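Local structure of putative adhesin (Komagataella phaffii, 5FX8) at residues C[17-20]-C[24-27]; C[147-152]-C[260-265]; C[227-232]-C[247-252]. The protein is a putative cell-wall adhesin, here as its N-terminal part with two cohesin-like domains, that may mediate cell-cell interaction through polar contacts with other proteins. All coordinates share one frame; numbering follows the deposited sequence.

Contact 1 of 3, residues C[17-20]-C[24-27]; sequences STAY and WFVV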
loop_
_atom_site.group_PDB
_atom_site.type_symbol
_atom_site.label_atom_id
_atom_site.label_comp_id
_atom_site.label_asym_id
_atom_site.label_seq_id
_atom_site.Cartn_x
_atom_site.Cartn_y
_atom_site.Cartn_z
ATOM N N SER C 17 47.431 37.669 2.462
ATOM C CA SER C 17 46.872 38.685 1.589
ATOM C C SER C 17 45.386 38.508 1.324
ATOM O O SER C 17 44.771 39.421 0.771
ATOM C CB SER C 17 47.627 38.683 0.264
ATOM O OG SER C 17 47.641 37.383 -0.316
ATOM N N THR C 18 44.798 37.370 1.682
ATOM C CA THR C 18 43.373 37.129 1.485
ATOM C C THR C 18 42.587 37.644 2.686
ATOM O O THR C 18 42.932 37.353 3.834
ATOM C CB THR C 18 43.134 35.635 1.283
ATOM O OG1 THR C 18 43.775 35.228 0.076
ATOM C CG2 THR C 18 41.673 35.335 1.171
ATOM N N ALA C 19 41.527 38.397 2.427
ATOM C CA ALA C 19 40.808 39.004 3.524
ATOM C C ALA C 19 39.342 39.136 3.167
ATOM O O ALA C 19 38.985 39.204 1.995
ATOM C CB ALA C 19 41.380 40.374 3.858
ATOM N N TYR C 20 38.499 39.155 4.196
ATOM C CA TYR C 20 37.107 39.563 4.097
ATOM C C TYR C 20 36.997 41.073 4.251
ATOM O O TYR C 20 37.865 41.727 4.821
ATOM C CB TYR C 20 36.259 38.893 5.173
ATOM C CG TYR C 20 36.078 37.430 5.008
ATOM C CD1 TYR C 20 36.181 36.837 3.762
ATOM C CD2 TYR C 20 35.793 36.631 6.087
ATOM C CE1 TYR C 20 36.007 35.488 3.606
ATOM C CE2 TYR C 20 35.616 35.265 5.938
ATOM C CZ TYR C 20 35.724 34.707 4.698
ATOM O OH TYR C 20 35.564 33.364 4.532
ATOM N N TRP C 24 39.907 42.553 10.465
ATOM C CA TRP C 24 40.958 43.411 10.983
ATOM C C TRP C 24 42.187 43.255 10.099
ATOM O O TRP C 24 42.644 42.134 9.855
ATOM C CB TRP C 24 41.328 43.044 12.419
ATOM C CG TRP C 24 40.315 43.317 13.461
ATOM C CD1 TRP C 24 39.496 42.411 14.059
ATOM C CD2 TRP C 24 40.037 44.576 14.082
ATOM N NE1 TRP C 24 38.700 43.028 14.990
ATOM C CE2 TRP C 24 39.020 44.358 15.028
ATOM C CE3 TRP C 24 40.530 45.870 13.912
ATOM C CZ2 TRP C 24 38.496 45.383 15.797
ATOM C CZ3 TRP C 24 40.006 46.884 14.671
ATOM C CH2 TRP C 24 39.004 46.640 15.599
ATOM N N PHE C 25 42.717 44.386 9.627
ATOM C CA PHE C 25 43.918 44.445 8.808
ATOM C C PHE C 25 45.092 44.906 9.654
ATOM O O PHE C 25 45.096 46.032 10.155
ATOM C CB PHE C 25 43.721 45.397 7.641
ATOM C CG PHE C 25 42.718 44.927 6.653
ATOM C CD1 PHE C 25 41.367 45.123 6.870
ATOM C CD2 PHE C 25 43.126 44.284 5.494
ATOM C CE1 PHE C 25 40.446 44.682 5.944
ATOM C CE2 PHE C 25 42.197 43.848 4.569
ATOM C CZ PHE C 25 40.858 44.050 4.793
ATOM N N VAL C 26 46.082 44.035 9.804
ATOM C CA VAL C 26 47.322 44.350 10.499
ATOM C C VAL C 26 48.153 45.248 9.589
ATOM O O VAL C 26 48.708 44.779 8.594
ATOM C CB VAL C 26 48.075 43.064 10.841
ATOM C CG1 VAL C 26 49.346 43.349 11.579
ATOM C CG2 VAL C 26 47.191 42.188 11.644
ATOM N N VAL C 27 48.234 46.534 9.907
ATOM C CA VAL C 27 49.056 47.479 9.152
ATOM C C VAL C 27 50.387 47.635 9.877
ATOM O O VAL C 27 50.444 48.277 10.924
ATOM C CB VAL C 27 48.363 48.835 9.000
ATOM C CG1 VAL C 27 49.241 49.766 8.235
ATOM C CG2 VAL C 27 47.080 48.676 8.285
#

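Contact 2 of 3, residues C[147-152]-C[260-265]; sequences LDRSQP and VLRVSF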
loop_
_atom_site.group_PDB
_atom_site.type_symbol
_atom_site.label_atom_id
_atom_site.label_comp_id
_atom_site.label_asym_id
_atom_site.label_seq_id
_atom_site.Cartn_x
_atom_site.Cartn_y
_atom_site.Cartn_z
ATOM N N LEU C 147 32.938 35.323 0.735
ATOM C CA LEU C 147 32.842 34.431 1.871
ATOM C C LEU C 147 33.150 33.006 1.451
ATOM O O LEU C 147 32.748 32.561 0.378
ATOM C CB LEU C 147 31.445 34.522 2.474
ATOM C CG LEU C 147 31.179 35.169 3.825
ATOM C CD1 LEU C 147 32.229 36.178 4.173
ATOM C CD2 LEU C 147 29.822 35.822 3.786
ATOM N N ASP C 148 33.872 32.291 2.300
ATOM C CA ASP C 148 34.203 30.897 2.042
ATOM C C ASP C 148 32.949 30.038 2.191
ATOM O O ASP C 148 32.453 29.838 3.303
ATOM C CB ASP C 148 35.295 30.462 3.007
ATOM C CG ASP C 148 35.771 29.078 2.745
ATOM O OD1 ASP C 148 35.347 28.523 1.732
ATOM O OD2 ASP C 148 36.589 28.551 3.518
ATOM N N ARG C 149 32.423 29.524 1.079
ATOM C CA ARG C 149 31.195 28.742 1.108
ATOM C C ARG C 149 31.457 27.270 0.867
ATOM O O ARG C 149 30.640 26.591 0.251
ATOM C CB ARG C 149 30.183 29.260 0.090
ATOM C CG ARG C 149 29.638 30.653 0.366
ATOM C CD ARG C 149 29.312 30.824 1.831
ATOM N NE ARG C 149 28.372 31.903 2.088
ATOM C CZ ARG C 149 28.034 32.282 3.307
ATOM N NH1 ARG C 149 28.577 31.672 4.336
ATOM N NH2 ARG C 149 27.169 33.259 3.502
ATOM N N SER C 150 32.590 26.768 1.338
ATOM C CA SER C 150 32.966 25.369 1.178
ATOM C C SER C 150 33.071 24.635 2.500
ATOM O O SER C 150 33.429 23.458 2.512
ATOM C CB SER C 150 34.306 25.254 0.450
ATOM O OG SER C 150 35.382 25.408 1.375
ATOM N N GLN C 151 32.804 25.298 3.603
ATOM C CA GLN C 151 32.857 24.677 4.905
ATOM C C GLN C 151 32.158 25.614 5.870
ATOM O O GLN C 151 31.856 26.749 5.502
ATOM C CB GLN C 151 34.299 24.417 5.315
ATOM C CG GLN C 151 35.159 25.640 5.274
ATOM C CD GLN C 151 36.536 25.381 5.819
ATOM O OE1 GLN C 151 36.725 24.453 6.590
ATOM N NE2 GLN C 151 37.510 26.196 5.417
ATOM N N PRO C 152 31.855 25.184 7.085
ATOM C CA PRO C 152 31.289 26.116 8.061
ATOM C C PRO C 152 32.266 27.234 8.381
ATOM O O PRO C 152 33.443 26.994 8.640
ATOM C CB PRO C 152 31.037 25.231 9.280
ATOM C CG PRO C 152 30.946 23.871 8.724
ATOM C CD PRO C 152 31.903 23.817 7.612
ATOM N N VAL C 260 22.434 28.264 2.276
ATOM C CA VAL C 260 23.312 28.459 3.423
ATOM C C VAL C 260 22.441 28.612 4.657
ATOM O O VAL C 260 21.544 29.457 4.679
ATOM C CB VAL C 260 24.232 29.688 3.258
ATOM C CG1 VAL C 260 24.904 30.022 4.556
ATOM C CG2 VAL C 260 25.295 29.431 2.240
ATOM N N LEU C 261 22.689 27.778 5.667
ATOM C CA LEU C 261 22.092 27.932 6.989
ATOM C C LEU C 261 22.931 28.882 7.833
ATOM O O LEU C 261 24.127 28.666 8.010
ATOM C CB LEU C 261 21.997 26.585 7.707
ATOM C CG LEU C 261 21.558 26.669 9.163
ATOM C CD1 LEU C 261 20.177 27.157 9.198
ATOM C CD2 LEU C 261 21.603 25.330 9.781
ATOM N N ARG C 262 22.299 29.902 8.391
ATOM C CA ARG C 262 22.998 30.887 9.202
ATOM C C ARG C 262 22.386 30.915 10.589
ATOM O O ARG C 262 21.213 31.245 10.744
ATOM C CB ARG C 262 22.936 32.271 8.554
ATOM C CG ARG C 262 23.392 33.409 9.451
ATOM C CD ARG C 262 23.700 34.646 8.655
ATOM N NE ARG C 262 24.934 34.462 7.908
ATOM C CZ ARG C 262 25.374 35.310 6.996
ATOM N NH1 ARG C 262 24.668 36.397 6.724
ATOM N NH2 ARG C 262 26.509 35.071 6.357
ATOM N N VAL C 263 23.175 30.583 11.596
ATOM C CA VAL C 263 22.718 30.654 12.970
ATOM C C VAL C 263 23.287 31.906 13.615
ATOM O O VAL C 263 24.482 32.182 13.508
ATOM C CB VAL C 263 23.120 29.397 13.751
ATOM C CG1 VAL C 263 22.572 29.478 15.153
ATOM C CG2 VAL C 263 22.581 28.191 13.068
ATOM N N SER C 264 22.438 32.662 14.289
ATOM C CA SER C 264 22.837 33.900 14.934
ATOM C C SER C 264 22.611 33.775 16.430
ATOM O O SER C 264 21.510 33.436 16.855
ATOM C CB SER C 264 22.041 35.068 14.363
ATOM O OG SER C 264 22.256 36.252 15.086
ATOM N N PHE C 265 23.635 34.048 17.236
ATOM C CA PHE C 265 23.430 34.135 18.677
ATOM C C PHE C 265 24.114 35.363 19.259
ATOM O O PHE C 265 25.297 35.606 19.023
ATOM C CB PHE C 265 23.882 32.865 19.412
ATOM C CG PHE C 265 25.161 32.299 18.931
ATOM C CD1 PHE C 265 25.205 31.547 17.779
ATOM C CD2 PHE C 265 26.319 32.477 19.660
ATOM C CE1 PHE C 265 26.382 31.014 17.339
ATOM C CE2 PHE C 265 27.512 31.936 19.238
ATOM C CZ PHE C 265 27.545 31.204 18.076
#

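Contact 3 of 3, residues C[227-232]-C[247-252]; sequences IPITPA and ISLSFA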
loop_
_atom_site.group_PDB
_atom_site.type_symbol
_atom_site.label_atom_id
_atom_site.label_comp_id
_atom_site.label_asym_id
_atom_site.label_seq_id
_atom_site.Cartn_x
_atom_site.Cartn_y
_atom_site.Cartn_z
ATOM N N ILE C 227 14.332 33.183 12.015
ATOM C CA ILE C 227 13.419 32.310 12.737
ATOM C C ILE C 227 13.989 32.098 14.135
ATOM O O ILE C 227 15.062 31.515 14.284
ATOM C CB ILE C 227 13.231 30.970 12.007
ATOM C CG1 ILE C 227 12.627 31.206 10.629
ATOM C CG2 ILE C 227 12.365 30.009 12.807
ATOM C CD1 ILE C 227 12.697 30.014 9.768
ATOM N N PRO C 228 13.318 32.542 15.185
ATOM C CA PRO C 228 13.851 32.343 16.530
ATOM C C PRO C 228 13.865 30.870 16.911
ATOM O O PRO C 228 13.140 30.039 16.363
ATOM C CB PRO C 228 12.887 33.143 17.408
ATOM C CG PRO C 228 11.625 33.206 16.639
ATOM C CD PRO C 228 11.975 33.147 15.192
ATOM N N ILE C 229 14.719 30.551 17.867
ATOM C CA ILE C 229 14.919 29.200 18.346
ATOM C C ILE C 229 14.593 29.228 19.832
ATOM O O ILE C 229 15.246 29.941 20.598
ATOM C CB ILE C 229 16.354 28.720 18.099
ATOM C CG1 ILE C 229 16.644 28.536 16.617
ATOM C CG2 ILE C 229 16.645 27.454 18.832
ATOM C CD1 ILE C 229 18.060 28.135 16.376
ATOM N N THR C 230 13.562 28.498 20.236
ATOM C CA THR C 230 13.172 28.477 21.632
ATOM C C THR C 230 13.113 27.026 22.049
ATOM O O THR C 230 13.347 26.160 21.210
ATOM C CB THR C 230 11.832 29.155 21.840
ATOM O OG1 THR C 230 10.784 28.221 21.562
ATOM C CG2 THR C 230 11.726 30.329 20.915
ATOM N N PRO C 231 12.873 26.711 23.323
ATOM C CA PRO C 231 12.644 25.305 23.681
ATOM C C PRO C 231 11.504 24.676 22.916
ATOM O O PRO C 231 11.567 23.487 22.594
ATOM C CB PRO C 231 12.339 25.376 25.178
ATOM C CG PRO C 231 13.092 26.553 25.639
ATOM C CD PRO C 231 13.098 27.544 24.517
ATOM N N ALA C 232 10.476 25.445 22.589
ATOM C CA ALA C 232 9.292 24.888 21.970
ATOM C C ALA C 232 9.465 24.619 20.489
ATOM O O ALA C 232 8.532 24.110 19.864
ATOM C CB ALA C 232 8.097 25.817 22.174
ATOM N N ILE C 247 26.277 27.443 24.395
ATOM C CA ILE C 247 25.074 27.111 23.646
ATOM C C ILE C 247 25.312 25.808 22.898
ATOM O O ILE C 247 26.339 25.651 22.235
ATOM C CB ILE C 247 24.673 28.209 22.648
ATOM C CG1 ILE C 247 24.574 29.575 23.302
ATOM C CG2 ILE C 247 23.337 27.895 22.067
ATOM C CD1 ILE C 247 24.370 30.697 22.307
ATOM N N SER C 248 24.364 24.882 23.003
ATOM C CA SER C 248 24.318 23.670 22.199
ATOM C C SER C 248 23.139 23.734 21.241
ATOM O O SER C 248 22.041 24.156 21.618
ATOM C CB SER C 248 24.167 22.435 23.068
ATOM O OG SER C 248 25.380 22.081 23.662
ATOM N N LEU C 249 23.349 23.267 20.017
ATOM C CA LEU C 249 22.292 23.370 19.032
ATOM C C LEU C 249 22.464 22.269 18.006
ATOM O O LEU C 249 23.592 21.919 17.672
ATOM C CB LEU C 249 22.340 24.741 18.385
ATOM C CG LEU C 249 21.221 25.134 17.455
ATOM C CD1 LEU C 249 19.889 24.993 18.151
ATOM C CD2 LEU C 249 21.454 26.548 17.062
ATOM N N SER C 250 21.352 21.718 17.516
ATOM C CA SER C 250 21.387 20.650 16.522
ATOM C C SER C 250 20.286 20.814 15.482
ATOM O O SER C 250 19.191 21.289 15.777
ATOM C CB SER C 250 21.221 19.281 17.160
ATOM O OG SER C 250 22.238 19.043 18.082
ATOM N N PHE C 251 20.564 20.360 14.274
ATOM C CA PHE C 251 19.627 20.499 13.174
ATOM C C PHE C 251 19.538 19.200 12.388
ATOM O O PHE C 251 20.542 18.537 12.139
ATOM C CB PHE C 251 20.038 21.607 12.214
ATOM C CG PHE C 251 19.844 23.002 12.728
ATOM C CD1 PHE C 251 18.611 23.633 12.623
ATOM C CD2 PHE C 251 20.916 23.722 13.241
ATOM C CE1 PHE C 251 18.443 24.940 13.053
ATOM C CE2 PHE C 251 20.751 25.019 13.673
ATOM C CZ PHE C 251 19.518 25.629 13.576
ATOM N N ALA C 252 18.332 18.840 11.997
ATOM C CA ALA C 252 18.097 17.740 11.072
ATOM C C ALA C 252 17.233 18.286 9.963
ATOM O O ALA C 252 16.200 18.897 10.227
ATOM C CB ALA C 252 17.397 16.559 11.735
#

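Contact 1 of 3, residues C[17-20]-C[24-27]
Phe-25 reaches from one strand toward the short strand of Ala-19, and its ring end does all the touching. CE2 of Phe-25 lies 3.6 Å from CB of Ala-19, with CZ of Phe-25 only slightly farther from the same methyl. The methyl meets the ring obliquely. Beside it comes the backbone of the next residue: the carbonyl O of Tyr-20 is 3.8 Å from Phe-25 CZ, again at a slant to the ring, and this is packing and not a polar bond. With chi1 at -67°, Phe-25 has CG opposite its own carbonyl carbon, which turns the ring from the strand toward Ala-19. No hydrogen bond joins 17-20 to 24-27, and the CA atoms of Ala-19 and Phe-25 stand 8.2 Å apart. A large flat ring therefore spans the gap from one side, while alanine suits the other because its single methyl lets the ring end come close to the backbone.

The packing fades quickly away from this spot. Ser-17 is exposed; the CB atoms of Thr-18 and Trp-24 point away from the opposing segment, and both residues are partly exposed. Tyr-20 is buried, but its ring leads off in another direction, where its OH is hydrogen-bonded to Asp-148 N.

The contact bridges two sheets of the first cohesin-like domain. Strand 18-19 runs beside strand 137-144, whose Val-142 touches both Ala-19 and Phe-25, whereas strand 25-31 lies between strands 4-11 and 101-114, which supply Val-9 and Leu-114 to the surroundings of Phe-25.

Contact 2 of 3, residues C[147-152]-C[260-265]
Leu-147 meets Arg-262 first, its CD2 methyl lying 4.3 Å from NH2 of Arg-262, at the edge of that guanidinium. The same methyl also lies over one face of the Arg-149 guanidinium, within its own segment, so it covers one charged group and only loosely borders the rim of the other.

Asp-148 touches no residue of 260-265; its carboxylate works within its own segment. Its OD1 accepts from N of Ser-150, 3.3 Å away, closing an Asx turn, and also takes the hydroxyl of Ser-150. Its OD2 receives NE2 of Gln-151 along a nearly straight path of 172°.

Arg-149 carries the contact. Its side chain, bent at chi2 (-43°), crosses that of Val-260 at about a right angle and lays its guanidinium against the two methyls. They cover the face opposite Leu-147, with Val-260 CG2 3.9 Å from Arg-149 NE. A branched valine suits this place because its paired methyls offer a broad apolar surface to a flat group. At the edge of the Arg-149 group, its NH2 is 3.4 Å from NH2 of Arg-262, and the two guanidinium planes are 45° apart.

The closeness of two donors is probably made tolerable by Asp-168 of strand 162-170, whose OD2 forms salt bridges with Arg-149 NH1 and Arg-262 NH2; Arg-262 NH1 has a further salt bridge to Asp-208. The polar link between loop 147-152 and strand 260-268 is therefore indirect, through the carboxylate of Asp-168, while the direct touch is chiefly the packing of Arg-149 on Val-260; no hydrogen bond passes between the segments.

Contact 3 of 3, residues C[227-232]-C[247-252]
Ile-229 and Leu-249 extend toward each other and meet tip to tip, CD1 of Ile-229 lying 3.8 Å from CD2 of Leu-249. The same Ile-229 CD1 comes 4.0 Å from CZ of Phe-251, reaching the ring obliquely at its far end. A shorter branch also takes part: Ile-229 CG2 is 4.1 Å from CD1 of Leu-249. Isoleucine suits this place because it offers a long arm and a short one at once, and leucine answers with a forked tip.

The next shell sets these groups in position. With chi1 near -172°, Leu-249 has CG opposite its backbone N, and its tip points at the isoleucine. Phe-251 meets Tyr-197 edge-to-face. Phe-240 touches both Ile-229 and Leu-249, and Val-195 flanks Ile-229. Beyond Ile-229, Thr-230 OG1 accepts from N of Ala-232 at 3.0 Å, an ST turn that bends the chain away. There Pro-231 and Ala-232 meet the lipoxygenase chain of the assembly, with Ala-232 O bonded to Arg-379 of that chain.

The contact joins the two antiparallel sheets of the second cohesin-like domain, packed face to face. Segment 227-232 includes strand 227-228, the outermost strand of its sheet within this chain, and Ile-229 is backbone-bonded to Val-195 of strand 189-200, while strand 246-252 lies in the other sheet between strands 237-242 and 176-186.

Overall arrangement
Contacts 1 and 3 are both buried meetings between sheets, in different cohesin-like domains; both rest on apolar side chains with no hydrogen bond between their segments. Contact 2 is only partly buried and mixes packing on Val-260 with two arginines that share the carboxylate of Asp-168. It touches contact 1 through Tyr-20 and the start of loop 147-152. It meets contact 3 through the opposite side of its strand, where Leu-261, Val-263 and Phe-265 pack on Ile-247, Leu-249 and Phe-251. Strand 260-268 thus presents Val-260 and Arg-262 to the loop and these three apolar residues to the sandwich interior. Contacts 1 and 3 stay about 19 Å apart at their nearest atoms.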